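Local coordinates for odorant binding protein (AGAP007287-PA) (PDB 3PM2), which binds hydrophobic odorants and is thought to help carry them through the aqueous fluid that surrounds the olfactory sensory dendrites of the mosquito, at residues V11-F23 against L145-N157. Residues are numbered along the deposited sequence; the frame is centred on the assembly and turned at random.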
ATOM      1  N   VAL A  11     -13.266  -7.893  -9.072  1.00 34.00           N
ATOM      2  CA  VAL A  11     -13.060  -8.040 -10.507  1.00 33.69           C
ATOM      3  C   VAL A  11     -11.565  -8.067 -10.794  1.00 36.38           C
ATOM      4  O   VAL A  11     -10.807  -7.368 -10.119  1.00 35.09           O
ATOM      5  CB  VAL A  11     -13.851  -7.040 -11.429  1.00 38.07           C
ATOM      6  CG1 VAL A  11     -15.310  -6.887 -11.014  1.00 37.88           C
ATOM      7  CG2 VAL A  11     -13.164  -5.683 -11.521  1.00 38.19           C
ATOM      8  N   PRO A  12     -11.106  -8.873 -11.775  1.00 33.27           N
ATOM      9  CA  PRO A  12      -9.666  -8.903 -12.077  1.00 33.30           C
ATOM     10  C   PRO A  12      -9.163  -7.679 -12.851  1.00 36.64           C
ATOM     11  O   PRO A  12      -7.965  -7.607 -13.120  1.00 35.24           O
ATOM     12  CB  PRO A  12      -9.508 -10.201 -12.874  1.00 35.35           C
ATOM     13  CG  PRO A  12     -10.817 -10.395 -13.536  1.00 39.10           C
ATOM     14  CD  PRO A  12     -11.864  -9.791 -12.660  1.00 34.38           C
ATOM     15  N   LYS A  13     -10.068  -6.721 -13.195  1.00 34.70           N
ATOM     16  CA  LYS A  13      -9.746  -5.480 -13.915  1.00 34.68           C
ATOM     17  C   LYS A  13      -8.561  -4.774 -13.258  1.00 37.76           C
ATOM     18  O   LYS A  13      -8.526  -4.610 -12.027  1.00 36.03           O
ATOM     19  CB  LYS A  13     -10.965  -4.533 -13.972  1.00 37.74           C
ATOM     20  CG  LYS A  13     -10.859  -3.407 -15.000  1.00 43.61           C
ATOM     21  CD  LYS A  13     -12.120  -2.570 -14.998  1.00 52.37           C
ATOM     22  CE  LYS A  13     -12.342  -1.825 -16.290  1.00 67.02           C
ATOM     23  NZ  LYS A  13     -11.487  -0.617 -16.383  1.00 76.43           N
ATOM     24  N   ASN A  14      -7.568  -4.427 -14.088  1.00 34.03           N
ATOM     25  CA  ASN A  14      -6.346  -3.722 -13.701  1.00 33.58           C
ATOM     26  C   ASN A  14      -6.754  -2.313 -13.251  1.00 33.11           C
ATOM     27  O   ASN A  14      -7.500  -1.647 -13.963  1.00 32.33           O
ATOM     28  CB  ASN A  14      -5.399  -3.688 -14.901  1.00 38.11           C
ATOM     29  CG  ASN A  14      -4.134  -2.889 -14.747  1.00 69.42           C
ATOM     30  OD1 ASN A  14      -3.552  -2.769 -13.662  1.00 63.56           O
ATOM     31  ND2 ASN A  14      -3.650  -2.360 -15.868  1.00 66.00           N
ATOM     32  N   ALA A  15      -6.335  -1.896 -12.039  1.00 27.37           N
ATOM     33  CA  ALA A  15      -6.720  -0.602 -11.471  1.00 25.66           C
ATOM     34  C   ALA A  15      -6.351   0.594 -12.355  1.00 27.80           C
ATOM     35  O   ALA A  15      -7.092   1.579 -12.366  1.00 26.21           O
ATOM     36  CB  ALA A  15      -6.134  -0.435 -10.087  1.00 26.14           C
ATOM     37  N   ALA A  16      -5.230   0.496 -13.110  1.00 24.51           N
ATOM     38  CA  ALA A  16      -4.754   1.517 -14.051  1.00 25.21           C
ATOM     39  C   ALA A  16      -5.821   1.845 -15.100  1.00 29.03           C
ATOM     40  O   ALA A  16      -5.856   2.961 -15.609  1.00 28.98           O
ATOM     41  CB  ALA A  16      -3.482   1.047 -14.731  1.00 26.49           C
ATOM     42  N   GLU A  17      -6.728   0.899 -15.371  1.00 25.82           N
ATOM     43  CA  GLU A  17      -7.837   1.103 -16.303  1.00 26.97           C
ATOM     44  C   GLU A  17      -8.985   1.930 -15.697  1.00 31.20           C
ATOM     45  O   GLU A  17      -9.878   2.367 -16.420  1.00 31.34           O
ATOM     46  CB  GLU A  17      -8.311  -0.235 -16.860  1.00 28.59           C
ATOM     47  CG  GLU A  17      -7.280  -0.866 -17.778  1.00 39.30           C
ATOM     48  CD  GLU A  17      -7.605  -2.251 -18.293  1.00 59.68           C
ATOM     49  OE1 GLU A  17      -8.720  -2.751 -18.018  1.00 54.43           O
ATOM     50  OE2 GLU A  17      -6.742  -2.832 -18.989  1.00 54.15           O
ATOM     51  N   CYS A  18      -8.953   2.145 -14.366  1.00 26.43           N
ATOM     52  CA  CYS A  18      -9.908   2.985 -13.647  1.00 24.90           C
ATOM     53  C   CYS A  18      -9.329   4.370 -13.441  1.00 25.11           C
ATOM     54  O   CYS A  18     -10.062   5.342 -13.553  1.00 23.14           O
ATOM     55  CB  CYS A  18     -10.294   2.353 -12.318  1.00 25.32           C
ATOM     56  SG  CYS A  18     -11.163   0.786 -12.501  1.00 29.77           S
ATOM     57  N   CYS A  19      -8.043   4.451 -13.057  1.00 20.88           N
ATOM     58  CA  CYS A  19      -7.335   5.717 -12.830  1.00 21.01           C
ATOM     59  C   CYS A  19      -5.840   5.485 -12.913  1.00 23.94           C
ATOM     60  O   CYS A  19      -5.339   4.523 -12.323  1.00 22.96           O
ATOM     61  CB  CYS A  19      -7.722   6.352 -11.490  1.00 22.29           C
ATOM     62  SG  CYS A  19      -7.003   8.002 -11.228  1.00 27.02           S
ATOM     63  N   VAL A  20      -5.113   6.398 -13.586  1.00 19.64           N
ATOM     64  CA  VAL A  20      -3.666   6.334 -13.641  1.00 20.77           C
ATOM     65  C   VAL A  20      -3.187   7.140 -12.428  1.00 22.49           C
ATOM     66  O   VAL A  20      -3.451   8.338 -12.334  1.00 20.46           O
ATOM     67  CB  VAL A  20      -3.081   6.819 -14.996  1.00 26.35           C
ATOM     68  CG1 VAL A  20      -1.559   6.755 -14.982  1.00 26.86           C
ATOM     69  CG2 VAL A  20      -3.637   5.989 -16.154  1.00 26.18           C
ATOM     70  N   THR A  21      -2.557   6.465 -11.465  1.00 19.71           N
ATOM     71  CA  THR A  21      -2.149   7.098 -10.204  1.00 17.92           C
ATOM     72  C   THR A  21      -0.625   7.245 -10.096  1.00 20.71           C
ATOM     73  O   THR A  21       0.121   6.489 -10.727  1.00 22.02           O
ATOM     74  CB  THR A  21      -2.642   6.234  -9.003  1.00 22.17           C
ATOM     75  OG1 THR A  21      -2.145   4.923  -9.167  1.00 18.19           O
ATOM     76  CG2 THR A  21      -4.167   6.175  -8.867  1.00 19.82           C
ATOM     77  N   PRO A  22      -0.133   8.163  -9.236  1.00 16.50           N
ATOM     78  CA  PRO A  22       1.312   8.244  -8.989  1.00 16.02           C
ATOM     79  C   PRO A  22       1.826   6.932  -8.385  1.00 21.77           C
ATOM     80  O   PRO A  22       1.047   6.140  -7.821  1.00 22.91           O
ATOM     81  CB  PRO A  22       1.417   9.376  -7.960  1.00 17.12           C
ATOM     82  CG  PRO A  22       0.196  10.198  -8.193  1.00 21.27           C
ATOM     83  CD  PRO A  22      -0.851   9.153  -8.415  1.00 17.52           C
ATOM     84  N   PHE A  23       3.121   6.692  -8.505  1.00 18.17           N
ATOM     85  CA  PHE A  23       3.721   5.479  -7.935  1.00 18.32           C
ATOM     86  C   PHE A  23       5.075   5.800  -7.328  1.00 23.12           C
ATOM     87  O   PHE A  23       5.690   6.818  -7.663  1.00 22.52           O
ATOM     88  CB  PHE A  23       3.841   4.381  -9.006  1.00 19.33           C
ATOM     89  CG  PHE A  23       4.656   4.758 -10.224  1.00 20.06           C
ATOM     90  CD1 PHE A  23       6.045   4.627 -10.224  1.00 22.26           C
ATOM     91  CD2 PHE A  23       4.034   5.183 -11.393  1.00 21.19           C
ATOM     92  CE1 PHE A  23       6.794   4.967 -11.348  1.00 22.12           C
ATOM     93  CE2 PHE A  23       4.785   5.521 -12.522  1.00 22.86           C
ATOM     94  CZ  PHE A  23       6.160   5.418 -12.494  1.00 20.56           C
ATOM     95  N   LEU A 145      -4.528   7.634  -2.976  1.00 14.54           N
ATOM     96  CA  LEU A 145      -4.339   8.154  -4.345  1.00 14.87           C
ATOM     97  C   LEU A 145      -5.491   7.774  -5.267  1.00 19.88           C
ATOM     98  O   LEU A 145      -6.006   8.625  -5.991  1.00 19.40           O
ATOM     99  CB  LEU A 145      -2.998   7.706  -4.971  1.00 14.73           C
ATOM    100  CG  LEU A 145      -1.743   8.251  -4.251  1.00 18.55           C
ATOM    101  CD1 LEU A 145      -0.476   7.462  -4.683  1.00 22.14           C
ATOM    102  CD2 LEU A 145      -1.655   9.809  -4.338  1.00 18.72           C
ATOM    103  N   PHE A 146      -5.906   6.506  -5.216  1.00 16.80           N
ATOM    104  CA  PHE A 146      -7.005   5.984  -6.026  1.00 16.17           C
ATOM    105  C   PHE A 146      -8.338   6.681  -5.705  1.00 21.77           C
ATOM    106  O   PHE A 146      -9.056   7.058  -6.633  1.00 21.42           O
ATOM    107  CB  PHE A 146      -7.118   4.453  -5.844  1.00 17.37           C
ATOM    108  CG  PHE A 146      -8.031   3.755  -6.827  1.00 19.10           C
ATOM    109  CD1 PHE A 146      -7.632   3.542  -8.148  1.00 22.08           C
ATOM    110  CD2 PHE A 146      -9.266   3.261  -6.425  1.00 21.64           C
ATOM    111  CE1 PHE A 146      -8.442   2.824  -9.036  1.00 23.05           C
ATOM    112  CE2 PHE A 146     -10.096   2.577  -7.328  1.00 24.04           C
ATOM    113  CZ  PHE A 146      -9.682   2.367  -8.628  1.00 22.69           C
ATOM    114  N   ALA A 147      -8.650   6.866  -4.401  1.00 17.65           N
ATOM    115  CA  ALA A 147      -9.880   7.523  -3.914  1.00 16.97           C
ATOM    116  C   ALA A 147      -9.948   9.019  -4.258  1.00 20.80           C
ATOM    117  O   ALA A 147     -11.035   9.568  -4.443  1.00 21.11           O
ATOM    118  CB  ALA A 147      -9.992   7.341  -2.403  1.00 17.28           C
ATOM    119  N   GLU A 148      -8.789   9.675  -4.357  1.00 16.93           N
ATOM    120  CA  GLU A 148      -8.704  11.107  -4.647  1.00 16.00           C
ATOM    121  C   GLU A 148      -8.703  11.418  -6.145  1.00 20.24           C
ATOM    122  O   GLU A 148      -8.717  12.587  -6.544  1.00 21.20           O
ATOM    123  CB  GLU A 148      -7.461  11.716  -3.985  1.00 18.00           C
ATOM    124  CG  GLU A 148      -7.501  11.760  -2.470  1.00 24.52           C
ATOM    125  CD  GLU A 148      -8.523  12.681  -1.852  1.00 34.55           C
ATOM    126  OE1 GLU A 148      -9.162  13.467  -2.586  1.00 34.47           O
ATOM    127  OE2 GLU A 148      -8.697  12.602  -0.619  1.00 40.79           O
ATOM    128  N   CYS A 149      -8.669  10.385  -6.971  1.00 17.23           N
ATOM    129  CA  CYS A 149      -8.672  10.560  -8.425  1.00 18.80           C
ATOM    130  C   CYS A 149      -9.792  11.518  -8.899  1.00 20.23           C
ATOM    131  O   CYS A 149     -10.953  11.265  -8.587  1.00 18.28           O
ATOM    132  CB  CYS A 149      -8.764   9.215  -9.133  1.00 20.66           C
ATOM    133  SG  CYS A 149      -8.537   9.324 -10.933  1.00 25.66           S
ATOM    134  N   PRO A 150      -9.466  12.631  -9.598  1.00 18.70           N
ATOM    135  CA  PRO A 150     -10.538  13.515 -10.128  1.00 17.86           C
ATOM    136  C   PRO A 150     -11.493  12.725 -11.027  1.00 19.34           C
ATOM    137  O   PRO A 150     -11.033  11.882 -11.792  1.00 18.30           O
ATOM    138  CB  PRO A 150      -9.767  14.542 -10.972  1.00 19.84           C
ATOM    139  CG  PRO A 150      -8.359  14.525 -10.403  1.00 24.76           C
ATOM    140  CD  PRO A 150      -8.128  13.094 -10.025  1.00 20.29           C
ATOM    141  N   ALA A 151     -12.812  12.998 -10.957  1.00 18.88           N
ATOM    142  CA  ALA A 151     -13.822  12.277 -11.759  1.00 20.01           C
ATOM    143  C   ALA A 151     -13.469  12.326 -13.262  1.00 22.57           C
ATOM    144  O   ALA A 151     -13.658  11.339 -13.954  1.00 21.09           O
ATOM    145  CB  ALA A 151     -15.199  12.879 -11.540  1.00 21.07           C
ATOM    146  N   LYS A 152     -12.858  13.427 -13.720  1.00 18.67           N
ATOM    147  CA  LYS A 152     -12.472  13.601 -15.132  1.00 17.94           C
ATOM    148  C   LYS A 152     -11.381  12.594 -15.568  1.00 21.42           C
ATOM    149  O   LYS A 152     -11.198  12.393 -16.766  1.00 20.26           O
ATOM    150  CB  LYS A 152     -12.080  15.062 -15.454  1.00 18.67           C
ATOM    151  CG  LYS A 152     -10.806  15.569 -14.781  1.00 23.04           C
ATOM    152  CD  LYS A 152     -10.411  16.953 -15.271  1.00 22.43           C
ATOM    153  CE  LYS A 152      -9.029  17.333 -14.783  1.00 23.58           C
ATOM    154  NZ  LYS A 152      -8.641  18.709 -15.193  1.00 26.41           N
ATOM    155  N   LEU A 153     -10.646  11.999 -14.586  1.00 17.83           N
ATOM    156  CA  LEU A 153      -9.558  11.040 -14.811  1.00 17.71           C
ATOM    157  C   LEU A 153      -9.920   9.625 -14.392  1.00 21.63           C
ATOM    158  O   LEU A 153      -9.079   8.728 -14.474  1.00 22.40           O
ATOM    159  CB  LEU A 153      -8.271  11.514 -14.077  1.00 18.16           C
ATOM    160  CG  LEU A 153      -7.691  12.840 -14.586  1.00 22.42           C
ATOM    161  CD1 LEU A 153      -6.667  13.384 -13.632  1.00 23.50           C
ATOM    162  CD2 LEU A 153      -7.104  12.688 -15.987  1.00 22.37           C
ATOM    163  N   PHE A 154     -11.166   9.425 -13.950  1.00 17.66           N
ATOM    164  CA  PHE A 154     -11.637   8.146 -13.435  1.00 17.55           C
ATOM    165  C   PHE A 154     -12.615   7.530 -14.399  1.00 22.07           C
ATOM    166  O   PHE A 154     -13.555   8.199 -14.841  1.00 22.99           O
ATOM    167  CB  PHE A 154     -12.291   8.330 -12.050  1.00 18.95           C
ATOM    168  CG  PHE A 154     -12.466   7.045 -11.262  1.00 20.79           C
ATOM    169  CD1 PHE A 154     -11.484   6.613 -10.379  1.00 23.50           C
ATOM    170  CD2 PHE A 154     -13.632   6.295 -11.372  1.00 23.86           C
ATOM    171  CE1 PHE A 154     -11.648   5.425  -9.654  1.00 24.82           C
ATOM    172  CE2 PHE A 154     -13.805   5.118 -10.630  1.00 26.17           C
ATOM    173  CZ  PHE A 154     -12.807   4.688  -9.787  1.00 23.81           C
ATOM    174  N   THR A 155     -12.449   6.231 -14.670  1.00 19.79           N
ATOM    175  CA  THR A 155     -13.353   5.524 -15.591  1.00 19.53           C
ATOM    176  C   THR A 155     -14.644   5.214 -14.812  1.00 24.11           C
ATOM    177  O   THR A 155     -14.610   4.439 -13.858  1.00 23.52           O
ATOM    178  CB  THR A 155     -12.656   4.262 -16.139  1.00 25.77           C
ATOM    179  OG1 THR A 155     -11.415   4.623 -16.749  1.00 27.36           O
ATOM    180  CG2 THR A 155     -13.509   3.500 -17.130  1.00 24.56           C
ATOM    181  N   VAL A 156     -15.757   5.858 -15.192  1.00 21.53           N
ATOM    182  CA  VAL A 156     -17.038   5.704 -14.510  1.00 20.87           C
ATOM    183  C   VAL A 156     -17.826   4.540 -15.096  1.00 24.91           C
ATOM    184  O   VAL A 156     -18.617   4.713 -16.019  1.00 25.23           O
ATOM    185  CB  VAL A 156     -17.828   7.041 -14.433  1.00 24.93           C
ATOM    186  CG1 VAL A 156     -19.141   6.886 -13.664  1.00 25.02           C
ATOM    187  CG2 VAL A 156     -16.969   8.148 -13.816  1.00 23.79           C
ATOM    188  N   ASN A 157     -17.569   3.320 -14.571  1.00 22.34           N
ATOM    189  CA  ASN A 157     -18.292   2.110 -14.972  1.00 23.16           C
ATOM    190  C   ASN A 157     -18.483   1.200 -13.758  1.00 29.15           C
ATOM    191  O   ASN A 157     -17.905   1.467 -12.704  1.00 24.65           O
ATOM    192  CB  ASN A 157     -17.637   1.390 -16.177  1.00 26.01           C
ATOM    193  CG  ASN A 157     -16.272   0.789 -15.971  1.00 40.02           C
ATOM    194  OD1 ASN A 157     -15.747   0.740 -14.877  1.00 33.58           O
ATOM    195  ND2 ASN A 157     -15.697   0.237 -17.022  1.00 33.14           N
TER
HETATM  196  O   HOH W   1      -6.302   8.678 -15.040  1.00 23.12           O
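Cys-19 and Cys-149 form a disulfide (SG to SG 2.0 Å, chi3 89°) that ties the N-terminal loop to the turn after helix 133-147. In both cysteines SG lies opposite the backbone N (chi1 -174° and -172°), which turns the two sulfurs toward each other between the segments. Beside this covalent link, hydrogen bonds join Thr-155 to two successive carbonyls of the loop. Its amide N reaches Cys-18 O at 2.8 Å, in the carbonyl plane and on a lone pair, while its hydroxyl OG1 donates to Glu-17 O at 2.7 Å, tilted from the plane of that second carbonyl. Cys-18 O also receives a CA-H...O contact from Phe-154 and lies over one face of the Phe-154 ring. A water bridges the segments farther along, accepting from Val-20 N and donating to Leu-153 O.

Apolar contacts centre on Phe-146, whose ring edge meets Cys-18 CB (3.7 Å from CZ), Thr-21 CG2 and Ala-15 O. Within 145-157, Phe-154 turns its edge to Phe-146, with CE1 3.8 Å above the Phe-146 plane and offset toward the rim. Leu-145 CD1 packs on Pro-22 CD at 4.1 Å.

Cys-18 forms a second disulfide with Cys-160 of helix 158-167, which Asn-157 N-caps through OD1 to Cys-160 N. The adjacent cysteines thus tie the loop of this C-plus odorant-binding protein both to the turn after helix 133-147 and to helix 158-167, while Pro-22 packs against helices 74-85 and 92-109.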